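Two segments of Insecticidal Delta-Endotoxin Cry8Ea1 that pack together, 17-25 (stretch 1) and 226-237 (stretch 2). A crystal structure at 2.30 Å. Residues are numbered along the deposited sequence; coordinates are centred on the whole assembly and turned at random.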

ATOM      1  N   ILE A  17       6.529  10.784   3.639  1.00 24.74           N
ATOM      2  CA  ILE A  17       5.982  11.481   2.476  1.00 25.60           C
ATOM      3  C   ILE A  17       4.440  11.656   2.557  1.00 26.11           C
ATOM      4  O   ILE A  17       3.916  12.718   2.220  1.00 26.16           O
ATOM      5  CB  ILE A  17       6.420  10.797   1.168  1.00 25.24           C
ATOM      6  CG1 ILE A  17       7.930  11.006   0.974  1.00 25.56           C
ATOM      7  CG2 ILE A  17       5.638  11.326  -0.007  1.00 23.82           C
ATOM      8  CD1 ILE A  17       8.606   9.841   0.237  1.00 23.55           C
ATOM      9  N   LEU A  18       3.739  10.636   3.033  1.00 25.89           N
ATOM     10  CA  LEU A  18       2.300  10.711   3.147  1.00 27.33           C
ATOM     11  C   LEU A  18       1.908  11.883   4.055  1.00 27.98           C
ATOM     12  O   LEU A  18       0.879  12.520   3.836  1.00 29.41           O
ATOM     13  CB  LEU A  18       1.761   9.369   3.681  1.00 27.30           C
ATOM     14  CG  LEU A  18       0.633   8.550   3.028  1.00 28.67           C
ATOM     15  CD1 LEU A  18       0.361   8.841   1.582  1.00 26.88           C
ATOM     16  CD2 LEU A  18       0.887   7.058   3.234  1.00 27.82           C
ATOM     17  N   GLY A  19       2.741  12.189   5.054  1.00 28.46           N
ATOM     18  CA  GLY A  19       2.499  13.297   5.993  1.00 28.16           C
ATOM     19  C   GLY A  19       2.748  14.682   5.414  1.00 29.32           C
ATOM     20  O   GLY A  19       2.246  15.692   5.952  1.00 28.83           O
ATOM     21  N   LYS A  20       3.518  14.749   4.321  1.00 29.41           N
ATOM     22  CA  LYS A  20       3.807  16.014   3.636  1.00 29.44           C
ATOM     23  C   LYS A  20       3.155  16.163   2.243  1.00 29.67           C
ATOM     24  O   LYS A  20       3.470  17.089   1.486  1.00 30.23           O
ATOM     25  CB  LYS A  20       5.330  16.185   3.475  1.00 30.65           C
ATOM     26  CG  LYS A  20       6.182  16.251   4.770  1.00 30.68           C
ATOM     27  CD  LYS A  20       5.713  17.297   5.757  1.00 34.60           C
ATOM     28  CE  LYS A  20       6.545  17.280   7.067  1.00 34.84           C
ATOM     29  NZ  LYS A  20       7.949  17.705   6.831  1.00 34.09           N
ATOM     30  N   LEU A  21       2.272  15.246   1.875  1.00 29.80           N
ATOM     31  CA  LEU A  21       1.721  15.219   0.520  1.00 29.36           C
ATOM     32  C   LEU A  21       1.041  16.551   0.164  1.00 30.32           C
ATOM     33  O   LEU A  21       0.217  17.046   0.915  1.00 29.54           O
ATOM     34  CB  LEU A  21       0.780  14.016   0.357  1.00 28.64           C
ATOM     35  CG  LEU A  21       0.850  13.160  -0.903  1.00 27.61           C
ATOM     36  CD1 LEU A  21       2.275  12.763  -1.269  1.00 23.01           C
ATOM     37  CD2 LEU A  21      -0.002  11.922  -0.704  1.00 28.76           C
ATOM     38  N   GLY A  22       1.457  17.150  -0.959  1.00 31.83           N
ATOM     39  CA  GLY A  22       0.876  18.403  -1.468  1.00 33.85           C
ATOM     40  C   GLY A  22       1.273  19.697  -0.760  1.00 35.32           C
ATOM     41  O   GLY A  22       0.812  20.784  -1.133  1.00 35.08           O
ATOM     42  N   VAL A  23       2.127  19.611   0.256  1.00 36.32           N
ATOM     43  CA  VAL A  23       2.521  20.831   0.986  1.00 37.97           C
ATOM     44  C   VAL A  23       3.475  21.697   0.133  1.00 38.54           C
ATOM     45  O   VAL A  23       4.490  21.190  -0.355  1.00 38.86           O
ATOM     46  CB  VAL A  23       3.117  20.479   2.383  1.00 38.12           C
ATOM     47  CG1 VAL A  23       3.639  21.711   3.080  1.00 37.90           C
ATOM     48  CG2 VAL A  23       2.045  19.788   3.252  1.00 38.25           C
ATOM     49  N   PRO A  24       3.135  22.990  -0.083  1.00 39.17           N
ATOM     50  CA  PRO A  24       3.990  23.845  -0.923  1.00 39.95           C
ATOM     51  C   PRO A  24       5.035  24.700  -0.186  1.00 40.28           C
ATOM     52  O   PRO A  24       5.917  25.264  -0.841  1.00 41.26           O
ATOM     53  CB  PRO A  24       2.984  24.753  -1.632  1.00 40.43           C
ATOM     54  CG  PRO A  24       1.723  24.715  -0.751  1.00 40.65           C
ATOM     55  CD  PRO A  24       1.962  23.733   0.393  1.00 39.19           C
ATOM     56  N   LEU A  25       4.966  24.756   1.151  1.00 40.16           N
ATOM     57  CA  LEU A  25       5.818  25.616   1.998  1.00 39.35           C
ATOM     58  C   LEU A  25       7.271  25.092   2.138  1.00 39.37           C
ATOM     59  O   LEU A  25       7.491  23.878   2.331  1.00 39.50           O
ATOM     60  CB  LEU A  25       5.164  25.747   3.370  1.00 39.42           C
ATOM     61  CG  LEU A  25       3.687  26.196   3.428  1.00 40.43           C
ATOM     62  CD1 LEU A  25       2.947  25.634   4.635  1.00 40.53           C
ATOM     63  CD2 LEU A  25       3.552  27.721   3.374  1.00 42.17           C
ATOM     64  N   ASP A 226       2.824  16.247  -8.496  1.00 25.16           N
ATOM     65  CA  ASP A 226       2.369  17.245  -9.450  1.00 25.82           C
ATOM     66  C   ASP A 226       1.684  18.385  -8.682  1.00 26.27           C
ATOM     67  O   ASP A 226       0.581  18.232  -8.150  1.00 25.24           O
ATOM     68  CB  ASP A 226       1.403  16.577 -10.424  1.00 26.04           C
ATOM     69  CG  ASP A 226       0.836  17.515 -11.462  1.00 26.45           C
ATOM     70  OD1 ASP A 226       0.088  16.994 -12.282  1.00 26.41           O
ATOM     71  OD2 ASP A 226       1.125  18.738 -11.498  1.00 29.72           O
ATOM     72  N   MET A 227       2.358  19.524  -8.620  1.00 27.58           N
ATOM     73  CA  MET A 227       1.853  20.627  -7.815  1.00 29.53           C
ATOM     74  C   MET A 227       0.819  21.509  -8.525  1.00 28.96           C
ATOM     75  O   MET A 227       0.165  22.316  -7.878  1.00 29.20           O
ATOM     76  CB  MET A 227       3.000  21.438  -7.189  1.00 30.20           C
ATOM     77  CG  MET A 227       3.863  20.608  -6.191  1.00 35.68           C
ATOM     78  SD  MET A 227       3.076  19.835  -4.690  1.00 46.04           S
ATOM     79  CE  MET A 227       2.137  18.439  -5.268  1.00 41.64           C
ATOM     80  N   ARG A 228       0.663  21.336  -9.836  1.00 27.92           N
ATOM     81  CA  ARG A 228      -0.453  21.952 -10.536  1.00 28.05           C
ATOM     82  C   ARG A 228      -1.740  21.177 -10.270  1.00 27.17           C
ATOM     83  O   ARG A 228      -2.770  21.782 -10.061  1.00 27.36           O
ATOM     84  CB  ARG A 228      -0.186  22.100 -12.046  1.00 27.86           C
ATOM     85  CG  ARG A 228       1.116  22.782 -12.313  1.00 28.63           C
ATOM     86  CD  ARG A 228       1.174  23.394 -13.680  1.00 31.40           C
ATOM     87  NE  ARG A 228       2.540  23.828 -13.973  1.00 32.46           N
ATOM     88  CZ  ARG A 228       2.996  24.146 -15.189  1.00 32.29           C
ATOM     89  NH1 ARG A 228       2.181  24.101 -16.242  1.00 27.86           N
ATOM     90  NH2 ARG A 228       4.273  24.535 -15.342  1.00 31.35           N
ATOM     91  N   THR A 229      -1.670  19.846 -10.259  1.00 26.99           N
ATOM     92  CA  THR A 229      -2.844  19.004  -9.971  1.00 26.65           C
ATOM     93  C   THR A 229      -3.162  18.929  -8.477  1.00 26.80           C
ATOM     94  O   THR A 229      -4.341  18.875  -8.097  1.00 27.42           O
ATOM     95  CB  THR A 229      -2.683  17.614 -10.617  1.00 26.93           C
ATOM     96  OG1 THR A 229      -2.386  17.809 -11.991  1.00 26.58           O
ATOM     97  CG2 THR A 229      -3.934  16.760 -10.532  1.00 25.74           C
ATOM     98  N   TYR A 230      -2.125  18.971  -7.643  1.00 26.31           N
ATOM     99  CA  TYR A 230      -2.269  18.972  -6.188  1.00 26.79           C
ATOM    100  C   TYR A 230      -1.564  20.194  -5.565  1.00 27.97           C
ATOM    101  O   TYR A 230      -0.466  20.068  -5.012  1.00 27.56           O
ATOM    102  CB  TYR A 230      -1.759  17.631  -5.596  1.00 25.85           C
ATOM    103  CG  TYR A 230      -2.479  16.412  -6.186  1.00 24.37           C
ATOM    104  CD1 TYR A 230      -2.028  15.816  -7.364  1.00 24.83           C
ATOM    105  CD2 TYR A 230      -3.636  15.895  -5.590  1.00 22.91           C
ATOM    106  CE1 TYR A 230      -2.699  14.737  -7.928  1.00 24.20           C
ATOM    107  CE2 TYR A 230      -4.302  14.794  -6.139  1.00 20.71           C
ATOM    108  CZ  TYR A 230      -3.833  14.239  -7.301  1.00 22.94           C
ATOM    109  OH  TYR A 230      -4.481  13.176  -7.861  1.00 21.61           O
ATOM    110  N   PRO A 231      -2.177  21.393  -5.694  1.00 29.33           N
ATOM    111  CA  PRO A 231      -1.541  22.636  -5.252  1.00 30.36           C
ATOM    112  C   PRO A 231      -1.638  22.865  -3.727  1.00 31.96           C
ATOM    113  O   PRO A 231      -1.159  23.872  -3.209  1.00 32.99           O
ATOM    114  CB  PRO A 231      -2.343  23.697  -6.016  1.00 30.88           C
ATOM    115  CG  PRO A 231      -3.740  23.127  -6.057  1.00 28.68           C
ATOM    116  CD  PRO A 231      -3.506  21.655  -6.309  1.00 29.34           C
ATOM    117  N   MET A 232      -2.248  21.937  -3.017  1.00 32.50           N
ATOM    118  CA  MET A 232      -2.391  22.057  -1.589  1.00 33.92           C
ATOM    119  C   MET A 232      -2.345  20.675  -0.956  1.00 32.77           C
ATOM    120  O   MET A 232      -2.497  19.655  -1.631  1.00 32.15           O
ATOM    121  CB  MET A 232      -3.713  22.767  -1.223  1.00 33.94           C
ATOM    122  CG  MET A 232      -4.954  21.917  -1.361  1.00 35.06           C
ATOM    123  SD  MET A 232      -6.516  22.836  -1.331  1.00 39.96           S
ATOM    124  CE  MET A 232      -6.722  23.221  -3.070  1.00 40.72           C
ATOM    125  N   GLU A 233      -2.150  20.672   0.357  1.00 32.65           N
ATOM    126  CA  GLU A 233      -2.169  19.466   1.169  1.00 32.82           C
ATOM    127  C   GLU A 233      -3.234  18.446   0.718  1.00 31.25           C
ATOM    128  O   GLU A 233      -4.426  18.791   0.548  1.00 30.20           O
ATOM    129  CB  GLU A 233      -2.362  19.870   2.630  1.00 33.46           C
ATOM    130  CG  GLU A 233      -2.269  18.702   3.586  1.00 39.18           C
ATOM    131  CD  GLU A 233      -1.879  19.139   4.984  1.00 45.89           C
ATOM    132  OE1 GLU A 233      -2.306  18.457   5.950  1.00 47.62           O
ATOM    133  OE2 GLU A 233      -1.144  20.163   5.102  1.00 48.57           O
ATOM    134  N   THR A 234      -2.789  17.203   0.535  1.00 29.96           N
ATOM    135  CA  THR A 234      -3.632  16.095   0.053  1.00 28.95           C
ATOM    136  C   THR A 234      -3.639  14.872   0.987  1.00 29.43           C
ATOM    137  O   THR A 234      -2.582  14.422   1.414  1.00 28.80           O
ATOM    138  CB  THR A 234      -3.144  15.635  -1.348  1.00 28.41           C
ATOM    139  OG1 THR A 234      -3.225  16.747  -2.236  1.00 28.28           O
ATOM    140  CG2 THR A 234      -3.983  14.460  -1.910  1.00 24.94           C
ATOM    141  N   LYS A 235      -4.834  14.329   1.265  1.00 30.06           N
ATOM    142  CA  LYS A 235      -4.988  13.095   2.046  1.00 30.75           C
ATOM    143  C   LYS A 235      -5.117  11.858   1.149  1.00 29.84           C
ATOM    144  O   LYS A 235      -6.221  11.552   0.695  1.00 30.51           O
ATOM    145  CB  LYS A 235      -6.220  13.166   2.974  1.00 31.62           C
ATOM    146  CG  LYS A 235      -6.199  14.213   4.099  1.00 35.79           C
ATOM    147  CD  LYS A 235      -4.937  14.157   5.010  1.00 40.99           C
ATOM    148  CE  LYS A 235      -4.817  12.845   5.783  1.00 43.90           C
ATOM    149  NZ  LYS A 235      -5.062  13.020   7.241  1.00 47.58           N
ATOM    150  N   ALA A 236      -4.010  11.146   0.917  1.00 28.25           N
ATOM    151  CA  ALA A 236      -4.031   9.874   0.159  1.00 27.32           C
ATOM    152  C   ALA A 236      -4.257   8.615   1.041  1.00 26.27           C
ATOM    153  O   ALA A 236      -3.853   8.573   2.181  1.00 25.07           O
ATOM    154  CB  ALA A 236      -2.752   9.704  -0.710  1.00 27.06           C
ATOM    155  N   GLN A 237      -4.898   7.595   0.471  1.00 25.20           N
ATOM    156  CA  GLN A 237      -5.179   6.344   1.174  1.00 24.25           C
ATOM    157  C   GLN A 237      -4.699   5.172   0.341  1.00 22.86           C
ATOM    158  O   GLN A 237      -5.015   5.083  -0.844  1.00 22.55           O
ATOM    159  CB  GLN A 237      -6.697   6.181   1.371  1.00 23.51           C
ATOM    160  CG  GLN A 237      -7.381   7.424   1.876  1.00 25.80           C
ATOM    161  CD  GLN A 237      -8.725   7.144   2.473  1.00 25.08           C
ATOM    162  OE1 GLN A 237      -8.836   6.420   3.461  1.00 27.19           O
ATOM    163  NE2 GLN A 237      -9.760   7.702   1.878  1.00 25.43           N
TER
HETATM  164  O   HOH W   1      -1.729  11.926   2.746  1.00 24.22           O

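Close packing of backbone against backbone can require a residue with no side chain where a beta carbon would point into the partner, and the meeting of these two segments of Cry8Ea1 illustrates the principle. Gly22, which has the largest area covered by the other stretch, occupies the third position of a type II beta turn running from Lys20 to Val23, closed by a bond from Val23 N to Lys20 O (3.1 Å). Its positive phi favours glycine, and so do its surroundings: a beta carbon here would point toward stretch 2 and lie 2.3 Å from Met232 O, a clash. Without one, the Gly22 and Glu233 CA atoms come within 4.2 Å. Met227 CE packs 4.0 Å from Gly22 CA.

Leu21, with nearly the same area covered, works through both backbone and side chain. Leu21 O accepts the single direct hydrogen bond between the stretches, from Thr234 N (3.0 Å, nearly straight), and also receives a CA-H...O contact from Glu233 CA at 3.4 Å. Leu21 CD2 meets Ala236 CB at 3.5 Å. Ala236 CB, a small methyl directed toward stretch 1, also lies 4.0 Å from Leu18 CD1. Beside this apolar cluster a water extends the polar link, donating to Leu18 O (2.9 Å) and Thr234 O (3.0 Å) while accepting from Ala236 N (3.0 Å).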